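Local coordinates for protein GRMZM2G135359 pseudokinase (Zea mays, PDB 6CPY) that is a membrane receptor-like pseudokinase whose kinase-fold domain, captured here without ligand, resembles ATP-binding kinases but probably lacks normal catalysis, at residues Tyr109-Glu112 and Thr117-Met120; Arg89-Asn94 and Val188-Phe193; Leu32-Leu37 and Glu42-Ile47; Leu56-Gly59 and Val65-Ala68; Phe131-Val136 and Asp182-Lys187. All coordinates share one frame; numbering follows the deposited sequence.

Contact 1: residues Tyr109-Glu112 and Thr117-Met120; sequences YCEE and TRVM
Arg118 turns one face of its guanidinium toward Glu111. Glu111 OE1 sits over that face, 3.1 Å from Arg118 NE. The carboxylate and guanidinium planes stand 79° apart, and no N-H points at the oxygen. This salt bridge therefore rests on charge alone. The Arg118 chain bends at chi2 (-68°) and brings NH1 back toward its own strand. There NH1 gives a bond of 2.9 Å to Thr117 O, which lies near the guanidinium plane. Glu112 N reaches the same oxygen from the opposite face of its carbonyl plane, so two donors grip it. Arg118 is also paired with Glu113 and Glu85, and Trp80 offers a cation-pi contact. With alanine at this position, Glu111, Glu113 and Glu85 would probably lose their shared positive partner, and Thr117 O one of its donors. The other face of the sheet is apolar at its centre, where Cys110 CB meets Val119 CG2 at 3.7 Å. Cys110 SG lies 4.0 Å from Thr117 CG2. The backbones are bonded in antiparallel register, with Val119 N to Cys110 O at 2.9 Å and Thr117 N to Glu112 O at 2.8 Å. This is the β4-β5 hairpin of the kinase N-lobe. Helix 82-96 packs on the face of Tyr109, Glu111 and Met120. Helix 34-40 packs on the face of Cys110 and Val119, and strand 66-72 flanks strand 117-123.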
# COMPACT_ATOMS: atom_id res chain seq x y z
N TYR A 109 7.44 15.78 5.14
CA TYR A 109 8.54 15.04 5.74
C TYR A 109 9.18 15.91 6.81
O TYR A 109 8.95 17.12 6.83
CB TYR A 109 9.55 14.62 4.68
CG TYR A 109 10.31 15.77 4.08
CD1 TYR A 109 9.82 16.44 2.98
CD2 TYR A 109 11.51 16.19 4.63
CE1 TYR A 109 10.50 17.52 2.43
CE2 TYR A 109 12.20 17.27 4.09
CZ TYR A 109 11.69 17.92 2.98
OH TYR A 109 12.36 18.98 2.42
N CYS A 110 9.94 15.30 7.70
CA CYS A 110 10.66 16.06 8.72
C CYS A 110 11.99 15.40 9.01
O CYS A 110 12.07 14.22 9.39
CB CYS A 110 9.83 16.23 9.99
SG CYS A 110 10.75 16.95 11.39
N GLU A 111 13.04 16.18 8.77
CA GLU A 111 14.38 15.84 9.16
C GLU A 111 14.78 16.88 10.19
O GLU A 111 14.67 18.09 9.94
CB GLU A 111 15.36 16.01 8.01
CG GLU A 111 15.09 15.18 6.79
CD GLU A 111 16.35 15.07 5.94
OE1 GLU A 111 17.04 14.06 6.08
OE2 GLU A 111 16.65 16.02 5.20
N GLU A 112 15.24 16.41 11.33
CA GLU A 112 15.71 17.29 12.40
C GLU A 112 16.82 16.53 13.07
O GLU A 112 16.74 15.31 13.22
CB GLU A 112 14.57 17.62 13.38
CG GLU A 112 15.00 18.31 14.67
CD GLU A 112 15.69 19.63 14.44
OE1 GLU A 112 15.11 20.49 13.73
OE2 GLU A 112 16.81 19.82 14.97
N THR A 117 15.68 12.90 14.14
CA THR A 117 14.35 12.69 13.58
C THR A 117 14.45 12.42 12.08
O THR A 117 15.04 13.21 11.34
CB THR A 117 13.48 13.95 13.75
OG1 THR A 117 13.54 14.39 15.12
CG2 THR A 117 12.03 13.70 13.34
N ARG A 118 13.88 11.31 11.63
CA ARG A 118 13.73 11.08 10.20
C ARG A 118 12.35 10.51 10.01
O ARG A 118 12.12 9.33 10.28
CB ARG A 118 14.80 10.11 9.70
CG ARG A 118 16.22 10.68 9.65
CD ARG A 118 16.34 11.77 8.60
NE ARG A 118 17.71 12.25 8.45
CZ ARG A 118 18.34 13.05 9.31
NH1 ARG A 118 17.75 13.46 10.44
NH2 ARG A 118 19.58 13.43 9.06
N VAL A 119 11.41 11.36 9.61
CA VAL A 119 10.02 10.91 9.43
C VAL A 119 9.44 11.31 8.09
O VAL A 119 9.90 12.25 7.42
CB VAL A 119 9.04 11.37 10.56
CG1 VAL A 119 9.64 11.23 11.96
CG2 VAL A 119 8.49 12.75 10.31
N MET A 120 8.38 10.59 7.72
CA MET A 120 7.59 10.85 6.55
C MET A 120 6.15 10.90 7.01
O MET A 120 5.73 10.08 7.84
CB MET A 120 7.80 9.75 5.50
CG MET A 120 9.20 9.80 4.90
SD MET A 120 9.51 8.57 3.63
CE MET A 120 11.30 8.57 3.62

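Contact 2: residues Arg89-Asn94 and Val188-Phe193; sequences RKKITN and VSDLEF
Lys91 NZ donates to two backbone carbonyls of 188-193. Lys91 NZ is 2.7 Å from Glu192 O and 2.8 Å from Asp190 O. In both bonds the nitrogen stands above the carbonyl plane, 63° out of it at Glu192. A water takes a third bond from Lys91 NZ at 2.9 Å and in turn donates a hydrogen bond to Leu191 O. The ammonium is thus held by three acceptors. The side chain is fully extended, from chi1 175° outward, and this carries NZ from helix to loop. Asp190 OD1 forms a long salt bridge with Lys91 NZ at 3.8 Å; its stronger partner is Arg171. The Phe193 ring adds at most a weak cation-pi attraction. If Lys91 were alanine, Asp190 O would probably lose its donor from the helix, Glu192 O would be left to Arg171, and the loop would be less firmly tied. By sequence, Asp190-Leu191-Glu192 stands where kinases carry the DFG motif. Lys91 probably occupies the position of the usual αC glutamate, on helix 82-96. Met120 of strand 117-123 packs against both Lys91 and Phe193, while Leu191 rests on Phe122 of that strand and on Tyr179 of strand 178-180.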
# COMPACT_ATOMS: atom_id res chain seq x y z
N ARG A 89 15.93 10.47 1.11
CA ARG A 89 15.58 11.53 0.17
C ARG A 89 15.01 10.95 -1.12
O ARG A 89 14.08 11.51 -1.69
CB ARG A 89 16.78 12.43 -0.14
CG ARG A 89 17.27 13.19 1.08
CD ARG A 89 18.36 14.19 0.73
NE ARG A 89 18.53 15.14 1.84
CZ ARG A 89 18.76 16.44 1.71
NH1 ARG A 89 18.86 17.02 0.52
NH2 ARG A 89 18.88 17.18 2.81
N LYS A 90 15.58 9.85 -1.57
CA LYS A 90 15.15 9.17 -2.79
C LYS A 90 13.70 8.72 -2.67
O LYS A 90 12.90 8.95 -3.57
CB LYS A 90 16.05 7.96 -3.04
CG LYS A 90 15.79 7.18 -4.32
CD LYS A 90 17.00 6.32 -4.65
CE LYS A 90 18.17 7.15 -5.16
NZ LYS A 90 19.44 6.85 -4.45
N LYS A 91 13.35 8.10 -1.55
CA LYS A 91 11.96 7.69 -1.33
C LYS A 91 11.01 8.89 -1.38
O LYS A 91 9.97 8.83 -2.02
CB LYS A 91 11.80 6.95 0.00
CG LYS A 91 10.34 6.63 0.30
CD LYS A 91 10.14 5.77 1.53
CE LYS A 91 8.66 5.46 1.67
NZ LYS A 91 8.36 4.65 2.87
N ILE A 92 11.37 9.98 -0.70
CA ILE A 92 10.51 11.16 -0.67
C ILE A 92 10.31 11.75 -2.07
O ILE A 92 9.19 12.08 -2.46
CB ILE A 92 11.05 12.23 0.30
CG1 ILE A 92 10.84 11.75 1.74
CG2 ILE A 92 10.37 13.57 0.04
CD1 ILE A 92 11.65 12.50 2.77
N THR A 93 11.40 11.88 -2.83
CA THR A 93 11.34 12.41 -4.18
C THR A 93 10.41 11.56 -5.05
O THR A 93 9.54 12.11 -5.72
CB THR A 93 12.74 12.48 -4.81
OG1 THR A 93 13.53 13.41 -4.06
CG2 THR A 93 12.67 12.94 -6.27
N ASN A 94 10.57 10.25 -4.99
CA ASN A 94 9.74 9.34 -5.79
C ASN A 94 8.26 9.34 -5.39
O ASN A 94 7.39 9.40 -6.25
CB ASN A 94 10.33 7.94 -5.78
CG ASN A 94 11.59 7.84 -6.62
OD1 ASN A 94 12.60 7.28 -6.20
ND2 ASN A 94 11.54 8.40 -7.83
N VAL A 188 -3.41 1.89 -1.03
CA VAL A 188 -2.18 1.12 -1.04
C VAL A 188 -1.10 1.99 -0.42
O VAL A 188 -1.05 3.19 -0.68
CB VAL A 188 -1.76 0.72 -2.46
CG1 VAL A 188 -0.46 -0.08 -2.44
CG2 VAL A 188 -2.88 -0.07 -3.15
N SER A 189 -0.25 1.40 0.41
CA SER A 189 0.76 2.18 1.14
C SER A 189 2.18 1.75 0.87
O SER A 189 2.45 0.63 0.41
CB SER A 189 0.50 2.12 2.64
OG SER A 189 0.80 0.84 3.16
N ASP A 190 3.10 2.66 1.17
CA ASP A 190 4.51 2.35 1.19
C ASP A 190 5.14 3.08 2.38
O ASP A 190 5.68 4.18 2.24
CB ASP A 190 5.16 2.79 -0.11
CG ASP A 190 6.66 2.53 -0.13
OD1 ASP A 190 7.19 1.73 0.67
OD2 ASP A 190 7.32 3.15 -0.97
N LEU A 191 5.05 2.44 3.54
CA LEU A 191 5.45 3.04 4.81
C LEU A 191 6.88 2.70 5.24
O LEU A 191 7.48 3.42 6.05
CB LEU A 191 4.46 2.62 5.89
CG LEU A 191 3.02 3.07 5.61
CD1 LEU A 191 2.07 2.43 6.59
CD2 LEU A 191 2.89 4.58 5.66
N GLU A 192 7.42 1.61 4.70
CA GLU A 192 8.73 1.13 5.09
C GLU A 192 9.80 2.01 4.48
O GLU A 192 9.70 2.38 3.31
CB GLU A 192 8.93 -0.31 4.62
CG GLU A 192 8.03 -1.32 5.32
CD GLU A 192 8.73 -2.10 6.42
OE1 GLU A 192 9.51 -1.50 7.19
OE2 GLU A 192 8.48 -3.32 6.53
N PHE A 193 10.82 2.34 5.25
CA PHE A 193 11.93 3.11 4.72
C PHE A 193 12.68 2.22 3.72
O PHE A 193 12.85 1.02 3.97
CB PHE A 193 12.84 3.60 5.84
CG PHE A 193 12.23 4.71 6.65
CD1 PHE A 193 11.21 4.46 7.55
CD2 PHE A 193 12.69 6.02 6.52
CE1 PHE A 193 10.64 5.49 8.30
CE2 PHE A 193 12.13 7.05 7.26
CZ PHE A 193 11.10 6.79 8.14
O HOH W 1 8.34 5.84 5.48

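Contact 3: residues Leu32-Leu37 and Glu42-Ile47; sequences LKRSEL and EDFSNI
Phe44 places its CE2 over one face of the Arg34 guanidinium, 3.5 Å above the plane and toward the rim. The two flat groups are inclined at 50°, so they do not stack in parallel. NH2 is the nearest arginine atom, 3.5 Å from CE2. The contact spans the end of helix 34-40, which closes in a Schellman motif with Glu42 as its C-prime residue. Glu42, Asp43 and Phe44 all have positive phi. This run of left-handed backbone turns the chain back, and the Phe44 ring comes to lie beside the helix it has just left. On the helix, Arg34 has CG anti to its N (chi1 -167°) and stays extended to NE, which carries the guanidinium out to the ring. NE is paired with Glu38 and NH1 is bonded to Thr117, so the group is fixed from several directions. Leu37 adds an apolar touch, CB to Phe44 CZ at 4.2 Å. Leu37 also packs on Cys110 and Val119, which sets this helix against the five-stranded sheet of the kinase N-lobe. The Phe44 ring has a further edge-to-face partner in Tyr57. Beyond the ring, the turn is held by its own serine, with Ser45 OG donating to Glu42 O at 2.8 Å.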
# COMPACT_ATOMS: atom_id res chain seq x y z
N LEU A 32 8.26 19.80 7.26
CA LEU A 32 7.60 20.20 8.49
C LEU A 32 8.62 20.31 9.61
O LEU A 32 9.56 19.51 9.69
CB LEU A 32 6.51 19.20 8.85
CG LEU A 32 5.37 19.17 7.83
CD1 LEU A 32 4.52 17.92 7.99
CD2 LEU A 32 4.52 20.42 7.95
N LYS A 33 8.45 21.30 10.48
CA LYS A 33 9.31 21.43 11.66
C LYS A 33 9.02 20.31 12.63
O LYS A 33 7.87 19.91 12.79
CB LYS A 33 9.08 22.77 12.35
CG LYS A 33 9.49 23.96 11.50
CD LYS A 33 9.31 25.27 12.26
CE LYS A 33 10.00 26.44 11.57
NZ LYS A 33 9.23 26.93 10.39
N ARG A 34 10.04 19.81 13.33
CA ARG A 34 9.77 18.82 14.37
C ARG A 34 8.79 19.37 15.42
O ARG A 34 7.92 18.65 15.90
CB ARG A 34 11.03 18.32 15.07
CG ARG A 34 10.75 17.08 15.92
CD ARG A 34 11.86 16.74 16.89
NE ARG A 34 11.37 15.94 18.02
CZ ARG A 34 11.32 14.62 18.06
NH1 ARG A 34 11.72 13.87 17.05
NH2 ARG A 34 10.86 14.03 19.15
N SER A 35 8.92 20.65 15.76
CA SER A 35 8.03 21.24 16.75
C SER A 35 6.56 21.12 16.33
O SER A 35 5.70 20.81 17.16
CB SER A 35 8.38 22.70 17.01
OG SER A 35 8.27 23.47 15.83
N GLU A 36 6.28 21.35 15.05
CA GLU A 36 4.91 21.19 14.53
C GLU A 36 4.40 19.74 14.65
O GLU A 36 3.24 19.49 15.00
CB GLU A 36 4.83 21.66 13.08
CG GLU A 36 3.40 21.68 12.52
CD GLU A 36 3.29 22.31 11.13
OE1 GLU A 36 4.33 22.64 10.53
OE2 GLU A 36 2.14 22.47 10.64
N LEU A 37 5.26 18.78 14.35
CA LEU A 37 4.89 17.37 14.46
C LEU A 37 4.75 16.88 15.89
O LEU A 37 3.90 16.03 16.18
CB LEU A 37 5.89 16.50 13.68
CG LEU A 37 5.72 16.68 12.16
CD1 LEU A 37 6.68 15.77 11.42
CD2 LEU A 37 4.28 16.40 11.72
N GLU A 42 1.09 14.74 19.61
CA GLU A 42 1.15 14.67 21.08
C GLU A 42 2.48 14.08 21.55
O GLU A 42 2.50 13.13 22.33
CB GLU A 42 -0.01 13.83 21.64
CG GLU A 42 -1.40 14.24 21.16
CD GLU A 42 -2.01 15.35 21.99
OE1 GLU A 42 -1.26 16.20 22.52
OE2 GLU A 42 -3.26 15.38 22.09
N ASP A 43 3.57 14.63 21.03
CA ASP A 43 4.92 14.12 21.31
C ASP A 43 5.06 12.60 21.04
O ASP A 43 5.73 11.89 21.78
CB ASP A 43 5.35 14.48 22.74
CG ASP A 43 5.62 15.98 22.91
OD1 ASP A 43 6.48 16.52 22.18
OD2 ASP A 43 4.99 16.61 23.79
N PHE A 44 4.42 12.13 19.97
CA PHE A 44 4.57 10.74 19.51
C PHE A 44 4.12 9.70 20.56
O PHE A 44 4.78 8.68 20.76
CB PHE A 44 6.00 10.51 19.01
CG PHE A 44 6.47 11.57 18.05
CD1 PHE A 44 6.02 11.57 16.73
CD2 PHE A 44 7.31 12.58 18.46
CE1 PHE A 44 6.43 12.55 15.84
CE2 PHE A 44 7.71 13.57 17.58
CZ PHE A 44 7.27 13.56 16.27
N SER A 45 2.97 9.96 21.18
CA SER A 45 2.42 9.11 22.24
C SER A 45 1.26 8.23 21.77
O SER A 45 0.76 7.41 22.54
CB SER A 45 1.96 9.96 23.42
OG SER A 45 1.00 10.93 23.02
N ASN A 46 0.84 8.39 20.52
CA ASN A 46 -0.33 7.68 20.01
C ASN A 46 0.08 6.75 18.86
O ASN A 46 0.19 7.19 17.72
CB ASN A 46 -1.37 8.70 19.57
CG ASN A 46 -2.72 8.09 19.29
OD1 ASN A 46 -2.93 6.89 19.48
ND2 ASN A 46 -3.66 8.92 18.83
N ILE A 47 0.29 5.48 19.16
CA ILE A 47 0.84 4.53 18.18
C ILE A 47 -0.26 3.86 17.36
O ILE A 47 -1.21 3.30 17.90
CB ILE A 47 1.71 3.45 18.87
CG1 ILE A 47 2.89 4.11 19.60
CG2 ILE A 47 2.23 2.44 17.85
CD1 ILE A 47 2.63 4.43 21.06

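Contact 4: residues Leu56-Gly59 and Val65-Ala68; sequences LYKG and VEIA
Lys58 and Glu66 send their side chains obliquely across one another between neighbouring strands. Lys58 NZ meets Glu66 OE1 at 2.7 Å in a hydrogen-bonded salt bridge. The oxygen uses its anti lone pair, the one away from OE2. Lys58 is bent at chi2 (70°) and again at chi4, and these two bends swing its end diagonally over the partner strand. On the way, Lys58 CD passes 3.7 Å from Ile67 O. The methylene Lys58 CE then lies alongside Glu66 CB at 3.9 Å. Glu66 is extended beyond CG and holds its carboxylate up to the ammonium. The pair is at the protein surface, and Tyr124 gives Lys58 a cation-pi partner as well.

On the opposite face Ile67 packs across the Gly59 backbone. Ile67 has CG1 between its backbone N and carbonyl carbon (chi1 56°), which lays CG1 against the glycine, 3.5 Å from Gly59 O. Gly59 has no side chain, which leaves room for this close approach.

The backbones of these two residues exchange a pair of bonds, Gly59 N to Ile67 O at 3.0 Å and Ile67 N to Gly59 O at 2.9 Å. Next along, Ala68 CA makes a CA-H...O contact of 3.4 Å with Tyr57 O. Lys58 faces Ala68 as a non-hydrogen-bonded pair. The Tyr57 side chain touches Ile47 of the next strand. The strands run antiparallel, at 171° to each other, and form the β2-β3 hairpin of a protein kinase N-lobe.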
# COMPACT_ATOMS: atom_id res chain seq x y z
N LEU A 56 4.73 3.81 13.56
CA LEU A 56 3.67 4.63 12.96
C LEU A 56 2.86 5.36 14.02
O LEU A 56 2.23 4.73 14.88
CB LEU A 56 2.73 3.77 12.13
CG LEU A 56 3.40 3.08 10.96
CD1 LEU A 56 2.51 1.95 10.47
CD2 LEU A 56 3.68 4.09 9.85
N TYR A 57 2.87 6.69 13.96
CA TYR A 57 2.24 7.53 14.96
C TYR A 57 1.07 8.27 14.38
O TYR A 57 1.09 8.71 13.23
CB TYR A 57 3.25 8.53 15.53
CG TYR A 57 4.37 7.88 16.28
CD1 TYR A 57 4.17 7.34 17.55
CD2 TYR A 57 5.66 7.80 15.73
CE1 TYR A 57 5.20 6.73 18.24
CE2 TYR A 57 6.70 7.21 16.43
CZ TYR A 57 6.46 6.67 17.68
OH TYR A 57 7.46 6.07 18.38
N LYS A 58 0.03 8.43 15.20
CA LYS A 58 -1.13 9.19 14.80
C LYS A 58 -0.91 10.65 15.16
O LYS A 58 -0.41 10.97 16.24
CB LYS A 58 -2.38 8.65 15.53
CG LYS A 58 -3.65 9.43 15.27
CD LYS A 58 -4.15 9.25 13.85
CE LYS A 58 -5.22 10.27 13.50
NZ LYS A 58 -6.39 10.19 14.40
N GLY A 59 -1.30 11.53 14.25
CA GLY A 59 -1.37 12.94 14.57
C GLY A 59 -2.49 13.66 13.85
O GLY A 59 -3.21 13.07 13.04
N VAL A 65 -6.24 18.09 9.29
CA VAL A 65 -5.93 16.90 8.51
C VAL A 65 -5.25 15.86 9.40
O VAL A 65 -4.23 16.15 10.01
CB VAL A 65 -5.02 17.24 7.31
CG1 VAL A 65 -4.52 15.98 6.64
CG2 VAL A 65 -5.78 18.12 6.31
N GLU A 66 -5.82 14.67 9.46
CA GLU A 66 -5.25 13.58 10.23
C GLU A 66 -4.10 12.96 9.45
O GLU A 66 -4.16 12.85 8.22
CB GLU A 66 -6.32 12.56 10.58
CG GLU A 66 -7.36 13.11 11.56
CD GLU A 66 -8.44 12.10 11.87
OE1 GLU A 66 -8.24 11.22 12.74
OE2 GLU A 66 -9.49 12.17 11.21
N ILE A 67 -3.06 12.55 10.16
CA ILE A 67 -1.84 12.04 9.55
C ILE A 67 -1.36 10.78 10.22
O ILE A 67 -1.63 10.53 11.40
CB ILE A 67 -0.70 13.10 9.58
CG1 ILE A 67 -0.42 13.58 11.00
CG2 ILE A 67 -1.05 14.28 8.69
CD1 ILE A 67 0.74 14.56 11.12
N ALA A 68 -0.65 9.98 9.45
CA ALA A 68 0.08 8.86 9.98
C ALA A 68 1.54 9.18 9.72
O ALA A 68 1.94 9.42 8.57
CB ALA A 68 -0.32 7.58 9.28

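Contact 5: residues Phe131-Val136 and Asp182-Lys187; sequences FEHLHV and DDFAAK
Segment 131-136 meets segment 182-187 through His133 and Phe184. Phe131 opens the segment, within the short helix 130-135, the αD helix of the kinase C-lobe. Its ring packs on the imidazole of His135, and Glu132 follows with a backbone bond to Val136. His133 then points to the other segment. Its imidazole presents a face to the edge of the Phe184 ring, with His133 CE1 and Phe184 CE1 at 3.7 Å. Phe184 CE1 also lies 4.0 Å from His133 NE2. The centroids are 5.4 Å apart and the planes meet at 89°, a clear T-shaped pair. Leu134 touches Arg147 of helix 144-164, and His135 NE2 is bonded to Glu227 of helix 214-230. Val136 leaves the helical conformation.

Phe184 lies in the turn between strands 178-180 and 186-188. The backbone of the turn is left-handed here, and chi1 (-62°) sets CG anti to the carbonyl carbon, which directs the ring to the helix. Asn127, Glu140 and Leu142 also touch this ring.

His133 ND1 is bonded to Glu140 O, and NE2 also has a hydrogen-bond partner. Those bonds probably fix the rotation of the imidazole. Its pi face is then turned to the slightly positive rim of Phe184, so the pair probably rests on dispersion and a weak aromatic attraction.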
# COMPACT_ATOMS: atom_id res chain seq x y z
N PHE A 131 -5.93 -6.72 5.67
CA PHE A 131 -5.66 -7.97 6.41
C PHE A 131 -6.53 -8.06 7.67
O PHE A 131 -7.16 -9.09 7.92
CB PHE A 131 -4.18 -8.09 6.79
CG PHE A 131 -3.82 -9.40 7.45
CD1 PHE A 131 -3.97 -9.56 8.82
CD2 PHE A 131 -3.35 -10.47 6.70
CE1 PHE A 131 -3.65 -10.76 9.43
CE2 PHE A 131 -3.03 -11.67 7.30
CZ PHE A 131 -3.18 -11.82 8.67
N GLU A 132 -6.55 -6.98 8.45
CA GLU A 132 -7.34 -6.89 9.68
C GLU A 132 -8.81 -7.15 9.43
O GLU A 132 -9.42 -7.96 10.12
CB GLU A 132 -7.18 -5.52 10.36
CG GLU A 132 -5.89 -5.38 11.15
CD GLU A 132 -5.51 -3.93 11.46
OE1 GLU A 132 -6.23 -2.99 11.06
OE2 GLU A 132 -4.46 -3.74 12.11
N HIS A 133 -9.38 -6.47 8.44
CA HIS A 133 -10.80 -6.62 8.12
C HIS A 133 -11.18 -7.96 7.53
O HIS A 133 -12.32 -8.40 7.71
CB HIS A 133 -11.29 -5.48 7.24
CG HIS A 133 -11.56 -4.23 8.01
ND1 HIS A 133 -12.75 -4.00 8.65
CD2 HIS A 133 -10.76 -3.17 8.29
CE1 HIS A 133 -12.69 -2.83 9.28
NE2 HIS A 133 -11.50 -2.31 9.07
N LEU A 134 -10.25 -8.62 6.85
CA LEU A 134 -10.49 -9.94 6.28
C LEU A 134 -10.32 -11.07 7.30
O LEU A 134 -11.05 -12.05 7.25
CB LEU A 134 -9.58 -10.21 5.09
CG LEU A 134 -9.85 -9.42 3.81
CD1 LEU A 134 -8.83 -9.76 2.74
CD2 LEU A 134 -11.26 -9.67 3.29
N HIS A 135 -9.36 -10.93 8.21
CA HIS A 135 -8.91 -12.07 9.02
C HIS A 135 -9.07 -11.92 10.54
O HIS A 135 -9.13 -12.93 11.24
CB HIS A 135 -7.46 -12.41 8.68
CG HIS A 135 -7.19 -12.58 7.22
ND1 HIS A 135 -7.70 -13.63 6.48
CD2 HIS A 135 -6.46 -11.84 6.35
CE1 HIS A 135 -7.28 -13.53 5.23
NE2 HIS A 135 -6.53 -12.45 5.13
N VAL A 136 -9.14 -10.70 11.06
CA VAL A 136 -9.24 -10.54 12.52
C VAL A 136 -10.71 -10.60 12.97
O VAL A 136 -11.54 -9.78 12.57
CB VAL A 136 -8.55 -9.25 13.02
CG1 VAL A 136 -8.71 -9.10 14.52
CG2 VAL A 136 -7.07 -9.28 12.65
N ASP A 182 -12.41 5.98 5.46
CA ASP A 182 -13.64 6.02 6.26
C ASP A 182 -14.88 5.37 5.60
O ASP A 182 -15.79 4.95 6.32
CB ASP A 182 -13.96 7.47 6.70
CG ASP A 182 -14.13 8.43 5.53
OD1 ASP A 182 -13.97 8.02 4.35
OD2 ASP A 182 -14.43 9.61 5.80
N ASP A 183 -14.91 5.30 4.26
CA ASP A 183 -15.97 4.53 3.57
C ASP A 183 -15.42 3.30 2.83
O ASP A 183 -15.98 2.84 1.82
CB ASP A 183 -16.80 5.43 2.64
CG ASP A 183 -15.99 6.09 1.56
OD1 ASP A 183 -14.82 5.69 1.34
OD2 ASP A 183 -16.53 7.02 0.92
N PHE A 184 -14.34 2.77 3.38
CA PHE A 184 -13.73 1.51 2.96
C PHE A 184 -13.20 1.50 1.53
O PHE A 184 -13.21 0.47 0.87
CB PHE A 184 -14.69 0.35 3.23
CG PHE A 184 -14.99 0.18 4.69
CD1 PHE A 184 -14.16 -0.59 5.49
CD2 PHE A 184 -16.05 0.86 5.27
CE1 PHE A 184 -14.41 -0.72 6.84
CE2 PHE A 184 -16.31 0.73 6.63
CZ PHE A 184 -15.48 -0.06 7.41
N ALA A 185 -12.74 2.65 1.05
CA ALA A 185 -11.97 2.67 -0.19
C ALA A 185 -10.53 2.23 0.11
O ALA A 185 -10.04 2.39 1.23
CB ALA A 185 -11.98 4.06 -0.81
N ALA A 186 -9.87 1.68 -0.90
CA ALA A 186 -8.50 1.21 -0.75
C ALA A 186 -7.50 2.36 -0.80
O ALA A 186 -7.61 3.24 -1.63
CB ALA A 186 -8.17 0.21 -1.84
N LYS A 187 -6.50 2.30 0.09
CA LYS A 187 -5.28 3.07 -0.05
C LYS A 187 -4.06 2.16 0.10
O LYS A 187 -3.74 1.69 1.20
CB LYS A 187 -5.25 4.24 0.95
CG LYS A 187 -5.97 5.48 0.42
CD LYS A 187 -5.77 6.71 1.29
CE LYS A 187 -6.56 7.89 0.77
NZ LYS A 187 -5.97 8.49 -0.46

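Contacts 1, 3 and 4 gather on the N-lobe sheet. Contacts 1 and 4 are two hairpins in it, and their strands 117-123 and 66-72 are neighbours. Contact 1 is largely buried and joins charge with an apolar face; contact 4 carries its ion pair at the surface. Contact 3, partly buried, uses an aromatic-guanidinium approach in place of strand pairing, and it touches both hairpins. Contact 2 is buried and nearer the centre of the chain. It ties one lysine to backbone carbonyls, between helix and loop. Contact 5 stands apart in the C-lobe, about 28 Å from contact 1 between centres, with one aromatic pair.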